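Local coordinates for protein pyridoxal kinase (Lactobacillus plantarum, PDB 3HYO) that probably catalyses the ATP-dependent phosphorylation of pyridoxal, as a member of the ribokinase clan, at residues A[140-145]-A[178-183]; A[246-251]-A[260-265]. All coordinates share one frame; numbering follows the deposited sequence.

Interaction 1: residues A[140-145]-A[178-183]; sequences PNTTEA and ITDVQR. With ADP (adenosine-5'-diphosphate), chain B.
Asp-180 lays its carboxylate against the CB of Asn-141, OD2 at 3.0 Å from it, the plane nearly parallel to that residue's amide, 12° apart. Its OD1 is gripped twice by Thr-142, by the backbone N at 3.1 Å and by OG1 at 3.0 Å. Both donors come on the syn side but from opposite faces of the carboxylate, which should resist rotation of the group. Thr-142 can do this because its OG1 stays beside its own N (chi1 -62°). Asp-180 OD2 accepts a hydrogen bond from water 1, which in turn accepts from Thr-143 N, so the acid serves Thr-142 N directly and Thr-143 N through a water. A third amide is met by Asn-141 OD1, which receives Glu-144 N at 2.7 Å, while Glu-144 OE1 accepts Asn-141 N almost straight, at 2.8 Å. On the apolar side, Ile-178 CD1 packs on Ala-145 CB. Thr-179 ties its N to Pro-140 O and offers its OG1 and backbone O to the nucleotide: OG1 donates to ADP O1A at 3.1 Å, and the O accepts from ADP O3'. This is a capping box at a helix start, bonded to strand 175-183 through Asp-180 and Thr-179 at the nucleotide site of a ribokinase-like fold.

Interaction 2: residues A[246-251]-A[260-265]; sequences VAETIA and GVALGD
Glu-248 reaches from helix 231-251 to the start of helix 264-274, the last two helices of the chain in this ribokinase-like fold, and its carboxylate serves amides of that helix start, one directly and one through a water. The chain is fully extended, with CG anti to the backbone N (chi1 -176°), and that carries OE1 to Asp-265 N, 2.8 Å away. The N-H comes in on the syn side, 29° out of the carboxylate plane. Three waters complete the set. Water 2 donates to Glu-248 OE1 at 2.8 Å and also to Ala-262 O; water 3 donates to Glu-248 OE2 and accepts Gly-264 N at 2.9 Å; water 4 gives one hydrogen to Glu-248 OE2, at 2.7 Å, and the other to Asp-265 OD1. The carboxylate of Asp-265 is stacked on that of Glu-248, planes 17° apart, with OE1 of Glu-248 only 3.6 Å from OD2 of Asp-265; the helix N-terminus and the waters probably soften this repulsion. An alanine in place of Glu-248 would probably leave Asp-265 N without its acceptor and take one partner from each of waters 2, 3 and 4. One helical position on, Thr-249 OG1 accepts Ala-262 N at 2.9 Å and donates to Ala-245 O a turn back, so the hydroxyl is used both ways. The methyl of Ala-262 touches both Glu-248 CD and Thr-249 OG1. Deeper in, Val-246 CG2 touches Val-261 CG1 at 4.1 Å.

Overall arrangement
The two contacts stand apart, about 11 Å between nearest atoms, and share no helix or strand. Both attend to the start of a helix with an acidic side chain from elsewhere in the chain. In interaction 1 that acid comes from a strand of the main sheet, in a buried place where direct bonds dominate and the nucleotide's phosphate and ribose are held nearby. Interaction 2 is partly buried, holds the end of helix 231-251 against the loop and first turn leading into helix 264-274, and leans on waters, with Val-246 and Val-261 packed on its buried side. There Val-246 comes within about 4 Å of ADP, so the two contacts approach the same nucleotide from different elements.

Interaction 1: residues A[140-145]-A[178-183]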
ATOM      1  N   PRO A 140      -5.011  -0.054  -5.688  1.00 16.50           N
ATOM      2  CA  PRO A 140      -5.774   1.175  -5.649  1.00 17.13           C
ATOM      3  C   PRO A 140      -7.108   0.970  -4.929  1.00 18.49           C
ATOM      4  O   PRO A 140      -7.674  -0.133  -4.981  1.00 17.73           O
ATOM      5  CB  PRO A 140      -6.065   1.452  -7.134  1.00 16.88           C
ATOM      6  CG  PRO A 140      -6.061   0.117  -7.754  1.00 16.86           C
ATOM      7  CD  PRO A 140      -4.945  -0.606  -7.064  1.00 16.13           C
ATOM      8  N   ASN A 141      -7.607   2.029  -4.312  1.00 19.53           N
ATOM      9  CA  ASN A 141      -9.025   2.092  -4.002  1.00 21.86           C
ATOM     10  C   ASN A 141      -9.830   2.437  -5.248  1.00 22.06           C
ATOM     11  O   ASN A 141      -9.275   2.704  -6.296  1.00 21.66           O
ATOM     12  CB  ASN A 141      -9.327   3.062  -2.850  1.00 21.55           C
ATOM     13  CG  ASN A 141      -9.044   4.524  -3.177  1.00 23.82           C
ATOM     14  OD1 ASN A 141      -9.189   4.985  -4.312  1.00 28.26           O
ATOM     15  ND2 ASN A 141      -8.665   5.281  -2.149  1.00 26.03           N
ATOM     16  N   THR A 142     -11.149   2.457  -5.103  1.00 23.24           N
ATOM     17  CA  THR A 142     -12.063   2.809  -6.173  1.00 24.67           C
ATOM     18  C   THR A 142     -11.834   4.195  -6.816  1.00 24.28           C
ATOM     19  O   THR A 142     -11.964   4.357  -8.050  1.00 25.99           O
ATOM     20  CB  THR A 142     -13.505   2.654  -5.659  1.00 25.30           C
ATOM     21  OG1 THR A 142     -13.701   1.276  -5.313  1.00 26.71           O
ATOM     22  CG2 THR A 142     -14.490   3.053  -6.724  1.00 25.81           C
ATOM     23  N   THR A 143     -11.471   5.192  -6.014  1.00 23.95           N
ATOM     24  CA  THR A 143     -11.146   6.502  -6.589  1.00 23.05           C
ATOM     25  C   THR A 143      -9.848   6.438  -7.414  1.00 22.25           C
ATOM     26  O   THR A 143      -9.739   7.017  -8.502  1.00 21.80           O
ATOM     27  CB  THR A 143     -10.989   7.603  -5.500  1.00 23.22           C
ATOM     28  OG1 THR A 143     -12.208   7.736  -4.751  1.00 25.99           O
ATOM     29  CG2 THR A 143     -10.639   8.962  -6.138  1.00 23.53           C
ATOM     30  N   GLU A 144      -8.862   5.738  -6.870  1.00 21.83           N
ATOM     31  CA  GLU A 144      -7.531   5.644  -7.484  1.00 21.03           C
ATOM     32  C   GLU A 144      -7.570   4.848  -8.796  1.00 21.39           C
ATOM     33  O   GLU A 144      -6.875   5.188  -9.753  1.00 21.16           O
ATOM     34  CB  GLU A 144      -6.546   5.034  -6.477  1.00 20.47           C
ATOM     35  CG  GLU A 144      -6.239   6.007  -5.354  1.00 20.00           C
ATOM     36  CD  GLU A 144      -5.742   5.392  -4.067  1.00 19.68           C
ATOM     37  OE1 GLU A 144      -5.767   4.148  -3.897  1.00 20.66           O
ATOM     38  OE2 GLU A 144      -5.314   6.188  -3.200  1.00 18.49           O
ATOM     39  N   ALA A 145      -8.386   3.795  -8.818  1.00 21.09           N
ATOM     40  CA  ALA A 145      -8.592   2.988 -10.023  1.00 21.31           C
ATOM     41  C   ALA A 145      -9.095   3.863 -11.176  1.00 20.95           C
ATOM     42  O   ALA A 145      -8.545   3.819 -12.289  1.00 21.18           O
ATOM     43  CB  ALA A 145      -9.578   1.853  -9.734  1.00 21.21           C
ATOM     44  N   ILE A 178      -8.420  -3.991  -6.466  1.00 16.91           N
ATOM     45  CA  ILE A 178      -9.115  -2.839  -5.905  1.00 18.24           C
ATOM     46  C   ILE A 178      -9.510  -3.188  -4.473  1.00 18.79           C
ATOM     47  O   ILE A 178     -10.071  -4.236  -4.260  1.00 17.74           O
ATOM     48  CB  ILE A 178     -10.325  -2.394  -6.763  1.00 18.47           C
ATOM     49  CG1 ILE A 178      -9.852  -1.982  -8.162  1.00 19.12           C
ATOM     50  CG2 ILE A 178     -11.094  -1.264  -6.064  1.00 19.40           C
ATOM     51  CD1 ILE A 178     -11.001  -1.562  -9.104  1.00 20.54           C
ATOM     52  N   THR A 179      -9.206  -2.318  -3.498  1.00 19.24           N
ATOM     53  CA  THR A 179      -9.123  -2.761  -2.074  1.00 20.97           C
ATOM     54  C   THR A 179     -10.220  -2.387  -1.056  1.00 23.23           C
ATOM     55  O   THR A 179     -10.208  -2.885   0.097  1.00 24.04           O
ATOM     56  CB  THR A 179      -7.837  -2.256  -1.430  1.00 20.58           C
ATOM     57  OG1 THR A 179      -7.764  -0.846  -1.659  1.00 19.54           O
ATOM     58  CG2 THR A 179      -6.601  -2.980  -2.012  1.00 19.05           C
ATOM     59  N   ASP A 180     -11.124  -1.515  -1.458  1.00 24.04           N
ATOM     60  CA  ASP A 180     -12.163  -1.039  -0.566  1.00 25.11           C
ATOM     61  C   ASP A 180     -13.548  -1.257  -1.195  1.00 24.28           C
ATOM     62  O   ASP A 180     -14.421  -0.396  -1.091  1.00 25.34           O
ATOM     63  CB  ASP A 180     -11.952   0.451  -0.335  1.00 25.61           C
ATOM     64  CG  ASP A 180     -12.068   1.271  -1.630  1.00 29.28           C
ATOM     65  OD1 ASP A 180     -12.215   0.693  -2.753  1.00 31.62           O
ATOM     66  OD2 ASP A 180     -12.003   2.513  -1.513  1.00 34.64           O
ATOM     67  N   VAL A 181     -13.722  -2.374  -1.880  1.00 24.48           N
ATOM     68  CA  VAL A 181     -14.969  -2.661  -2.596  1.00 25.11           C
ATOM     69  C   VAL A 181     -15.975  -3.171  -1.571  1.00 25.39           C
ATOM     70  O   VAL A 181     -15.679  -4.095  -0.833  1.00 24.53           O
ATOM     71  CB  VAL A 181     -14.767  -3.710  -3.695  1.00 24.64           C
ATOM     72  CG1 VAL A 181     -16.094  -4.075  -4.349  1.00 25.56           C
ATOM     73  CG2 VAL A 181     -13.771  -3.181  -4.747  1.00 24.39           C
ATOM     74  N   GLN A 182     -17.146  -2.547  -1.529  1.00 26.84           N
ATOM     75  CA  GLN A 182     -18.210  -2.974  -0.600  1.00 28.25           C
ATOM     76  C   GLN A 182     -19.256  -3.839  -1.299  1.00 28.47           C
ATOM     77  O   GLN A 182     -19.727  -3.500  -2.384  1.00 28.02           O
ATOM     78  CB  GLN A 182     -18.840  -1.763   0.080  1.00 28.99           C
ATOM     79  CG  GLN A 182     -17.780  -0.849   0.710  1.00 33.84           C
ATOM     80  CD  GLN A 182     -18.269  -0.056   1.908  1.00 40.41           C
ATOM     81  OE1 GLN A 182     -19.476   0.169   2.088  1.00 43.15           O
ATOM     82  NE2 GLN A 182     -17.322   0.387   2.738  1.00 42.05           N
ATOM     83  N   ARG A 183     -19.569  -4.988  -0.702  1.00 28.51           N
ATOM     84  CA  ARG A 183     -20.674  -5.829  -1.167  1.00 28.76           C
ATOM     85  C   ARG A 183     -21.565  -6.177   0.022  1.00 28.27           C
ATOM     86  O   ARG A 183     -21.171  -6.968   0.886  1.00 27.71           O
ATOM     87  CB  ARG A 183     -20.177  -7.105  -1.830  1.00 29.49           C
ATOM     88  CG  ARG A 183     -19.666  -6.933  -3.260  1.00 32.17           C
ATOM     89  CD  ARG A 183     -19.531  -8.275  -3.947  1.00 37.00           C
ATOM     90  NE  ARG A 183     -18.930  -8.156  -5.280  1.00 38.17           N
ATOM     91  CZ  ARG A 183     -18.481  -9.182  -5.992  1.00 39.55           C
ATOM     92  NH1 ARG A 183     -18.554 -10.422  -5.515  1.00 39.31           N
ATOM     93  NH2 ARG A 183     -17.949  -8.970  -7.191  1.00 42.25           N
TER
HETATM   94  PB  ADP B 281      -7.168   2.887   3.229  1.00 38.76           P
HETATM   95  O1B ADP B 281      -8.288   3.818   3.220  1.00 36.78           O
HETATM   96  O2B ADP B 281      -6.510   2.719   1.941  1.00 37.93           O
HETATM   97  O3B ADP B 281      -6.367   3.169   4.398  1.00 37.41           O
HETATM   98  PA  ADP B 281      -8.694   0.501   2.510  1.00 42.30           P
HETATM   99  O1A ADP B 281      -8.063  -0.059   1.303  1.00 41.46           O
HETATM  100  O2A ADP B 281      -9.957   1.232   2.446  1.00 39.83           O
HETATM  101  O3A ADP B 281      -7.648   1.393   3.357  1.00 39.09           O
HETATM  102  O5' ADP B 281      -8.798  -0.597   3.646  1.00 36.04           O
HETATM  103  C5' ADP B 281      -7.880  -1.617   3.624  1.00 33.28           C
HETATM  104  C4' ADP B 281      -8.606  -2.821   4.167  1.00 32.10           C
HETATM  105  O4' ADP B 281      -8.740  -2.732   5.546  1.00 29.21           O
HETATM  106  C3' ADP B 281     -10.019  -3.013   3.614  1.00 31.74           C
HETATM  107  O3' ADP B 281      -9.888  -3.748   2.470  1.00 36.78           O
HETATM  108  C2' ADP B 281     -10.577  -3.894   4.659  1.00 31.87           C
HETATM  109  O2' ADP B 281      -9.899  -5.116   4.499  1.00 33.21           O
HETATM  110  C1' ADP B 281      -9.995  -3.286   5.922  1.00 28.83           C
HETATM  111  N9  ADP B 281     -10.948  -2.335   6.543  1.00 28.28           N
HETATM  112  C8  ADP B 281     -10.941  -1.031   6.414  1.00 27.92           C
HETATM  113  N7  ADP B 281     -11.910  -0.459   7.100  1.00 28.48           N
HETATM  114  C5  ADP B 281     -12.589  -1.408   7.676  1.00 27.74           C
HETATM  115  C6  ADP B 281     -13.782  -1.455   8.549  1.00 27.17           C
HETATM  116  N6  ADP B 281     -14.424  -0.336   8.937  1.00 26.18           N
HETATM  117  N1  ADP B 281     -14.159  -2.679   8.891  1.00 26.24           N
HETATM  118  C2  ADP B 281     -13.523  -3.783   8.525  1.00 27.86           C
HETATM  119  N3  ADP B 281     -12.447  -3.829   7.752  1.00 25.85           N
HETATM  120  C4  ADP B 281     -11.945  -2.667   7.311  1.00 26.50           C
HETATM  121  O   HOH W   1     -12.425   4.993  -3.033  1.00 32.92           O

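Interaction 2: residues A[246-251]-A[260-265]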
ATOM      1  N   VAL A 246      -8.749  -4.133  13.017  1.00 12.74           N
ATOM      2  CA  VAL A 246      -9.796  -3.113  13.208  1.00 13.61           C
ATOM      3  C   VAL A 246     -10.596  -3.484  14.454  1.00 12.94           C
ATOM      4  O   VAL A 246     -10.857  -2.638  15.292  1.00 13.06           O
ATOM      5  CB  VAL A 246     -10.693  -2.923  11.941  1.00 14.21           C
ATOM      6  CG1 VAL A 246     -11.922  -2.065  12.246  1.00 13.74           C
ATOM      7  CG2 VAL A 246      -9.849  -2.261  10.774  1.00 14.35           C
ATOM      8  N   ALA A 247     -10.921  -4.767  14.607  1.00 12.90           N
ATOM      9  CA  ALA A 247     -11.644  -5.213  15.803  1.00 13.20           C
ATOM     10  C   ALA A 247     -10.888  -4.911  17.097  1.00 13.36           C
ATOM     11  O   ALA A 247     -11.456  -4.476  18.077  1.00 13.23           O
ATOM     12  CB  ALA A 247     -12.005  -6.732  15.680  1.00 13.97           C
ATOM     13  N   GLU A 248      -9.581  -5.160  17.125  1.00 13.10           N
ATOM     14  CA  GLU A 248      -8.810  -4.868  18.313  1.00 13.03           C
ATOM     15  C   GLU A 248      -8.789  -3.354  18.609  1.00 12.58           C
ATOM     16  O   GLU A 248      -8.830  -2.932  19.773  1.00 13.12           O
ATOM     17  CB  GLU A 248      -7.366  -5.383  18.148  1.00 12.33           C
ATOM     18  CG  GLU A 248      -6.550  -5.180  19.421  1.00 13.38           C
ATOM     19  CD  GLU A 248      -5.095  -5.589  19.276  1.00 13.29           C
ATOM     20  OE1 GLU A 248      -4.696  -5.971  18.174  1.00 13.57           O
ATOM     21  OE2 GLU A 248      -4.371  -5.527  20.283  1.00 15.60           O
ATOM     22  N   THR A 249      -8.660  -2.554  17.551  1.00 11.46           N
ATOM     23  CA  THR A 249      -8.689  -1.094  17.667  1.00 11.35           C
ATOM     24  C   THR A 249      -9.963  -0.632  18.388  1.00 12.04           C
ATOM     25  O   THR A 249      -9.905   0.160  19.342  1.00 12.55           O
ATOM     26  CB  THR A 249      -8.593  -0.418  16.261  1.00 11.06           C
ATOM     27  OG1 THR A 249      -7.423  -0.928  15.578  1.00 10.99           O
ATOM     28  CG2 THR A 249      -8.459   1.118  16.404  1.00 11.61           C
ATOM     29  N   ILE A 250     -11.091  -1.135  17.924  1.00 12.92           N
ATOM     30  CA  ILE A 250     -12.410  -0.814  18.550  1.00 14.20           C
ATOM     31  C   ILE A 250     -12.415  -1.235  20.033  1.00 14.66           C
ATOM     32  O   ILE A 250     -12.838  -0.455  20.910  1.00 14.60           O
ATOM     33  CB  ILE A 250     -13.591  -1.457  17.785  1.00 14.05           C
ATOM     34  CG1 ILE A 250     -13.637  -0.984  16.329  1.00 13.57           C
ATOM     35  CG2 ILE A 250     -14.924  -1.153  18.488  1.00 16.43           C
ATOM     36  CD1 ILE A 250     -14.601  -1.728  15.450  1.00 14.80           C
ATOM     37  N   ALA A 251     -11.912  -2.444  20.314  1.00 14.73           N
ATOM     38  CA  ALA A 251     -11.876  -2.988  21.677  1.00 16.06           C
ATOM     39  C   ALA A 251     -11.010  -2.186  22.637  1.00 16.93           C
ATOM     40  O   ALA A 251     -11.221  -2.221  23.854  1.00 17.03           O
ATOM     41  CB  ALA A 251     -11.463  -4.467  21.654  1.00 16.74           C
ATOM     42  N   GLY A 260      -3.308   5.122  14.380  1.00 14.67           N
ATOM     43  CA  GLY A 260      -3.559   4.086  13.396  1.00 13.58           C
ATOM     44  C   GLY A 260      -4.023   2.774  14.036  1.00 11.94           C
ATOM     45  O   GLY A 260      -3.927   2.607  15.251  1.00 12.11           O
ATOM     46  N   VAL A 261      -4.446   1.840  13.204  1.00 12.99           N
ATOM     47  CA  VAL A 261      -4.950   0.535  13.688  1.00 13.96           C
ATOM     48  C   VAL A 261      -3.982  -0.181  14.628  1.00 13.34           C
ATOM     49  O   VAL A 261      -2.747  -0.113  14.436  1.00 12.03           O
ATOM     50  CB  VAL A 261      -5.369  -0.419  12.567  1.00 16.27           C
ATOM     51  CG1 VAL A 261      -6.684   0.019  11.969  1.00 18.34           C
ATOM     52  CG2 VAL A 261      -4.224  -0.656  11.516  1.00 16.18           C
ATOM     53  N   ALA A 262      -4.539  -0.827  15.659  1.00 11.91           N
ATOM     54  CA  ALA A 262      -3.756  -1.646  16.580  1.00 12.07           C
ATOM     55  C   ALA A 262      -3.101  -2.809  15.824  1.00 11.33           C
ATOM     56  O   ALA A 262      -3.701  -3.383  14.899  1.00 10.91           O
ATOM     57  CB  ALA A 262      -4.658  -2.193  17.730  1.00 11.29           C
ATOM     58  N   LEU A 263      -1.901  -3.194  16.269  1.00 11.17           N
ATOM     59  CA  LEU A 263      -1.124  -4.256  15.614  1.00 11.43           C
ATOM     60  C   LEU A 263      -0.877  -5.509  16.475  1.00 11.49           C
ATOM     61  O   LEU A 263      -0.296  -6.460  15.988  1.00 12.74           O
ATOM     62  CB  LEU A 263       0.246  -3.693  15.195  1.00  9.93           C
ATOM     63  CG  LEU A 263       0.181  -2.560  14.155  1.00 12.05           C
ATOM     64  CD1 LEU A 263       1.621  -2.078  13.886  1.00 11.84           C
ATOM     65  CD2 LEU A 263      -0.467  -2.988  12.863  1.00 12.05           C
ATOM     66  N   GLY A 264      -1.247  -5.479  17.755  1.00 11.82           N
ATOM     67  CA  GLY A 264      -0.888  -6.574  18.675  1.00 11.71           C
ATOM     68  C   GLY A 264      -1.454  -7.916  18.237  1.00 11.46           C
ATOM     69  O   GLY A 264      -0.722  -8.904  18.164  1.00 10.80           O
ATOM     70  N   ASP A 265      -2.765  -7.979  17.962  1.00 11.28           N
ATOM     71  CA  ASP A 265      -3.369  -9.252  17.526  1.00 11.42           C
ATOM     72  C   ASP A 265      -2.791  -9.680  16.170  1.00 12.08           C
ATOM     73  O   ASP A 265      -2.548 -10.865  15.920  1.00 11.08           O
ATOM     74  CB  ASP A 265      -4.910  -9.173  17.438  1.00 12.32           C
ATOM     75  CG  ASP A 265      -5.576  -9.117  18.812  1.00 15.06           C
ATOM     76  OD1 ASP A 265      -4.856  -9.302  19.798  1.00 14.01           O
ATOM     77  OD2 ASP A 265      -6.796  -8.851  18.908  1.00 15.09           O
TER
HETATM   78  O   HOH W   2      -4.015  -6.116  15.447  1.00 13.29           O
HETATM   79  O   HOH W   3      -2.199  -3.659  19.830  1.00 16.30           O
HETATM   80  O   HOH W   4      -2.879  -7.469  21.328  1.00 31.01           O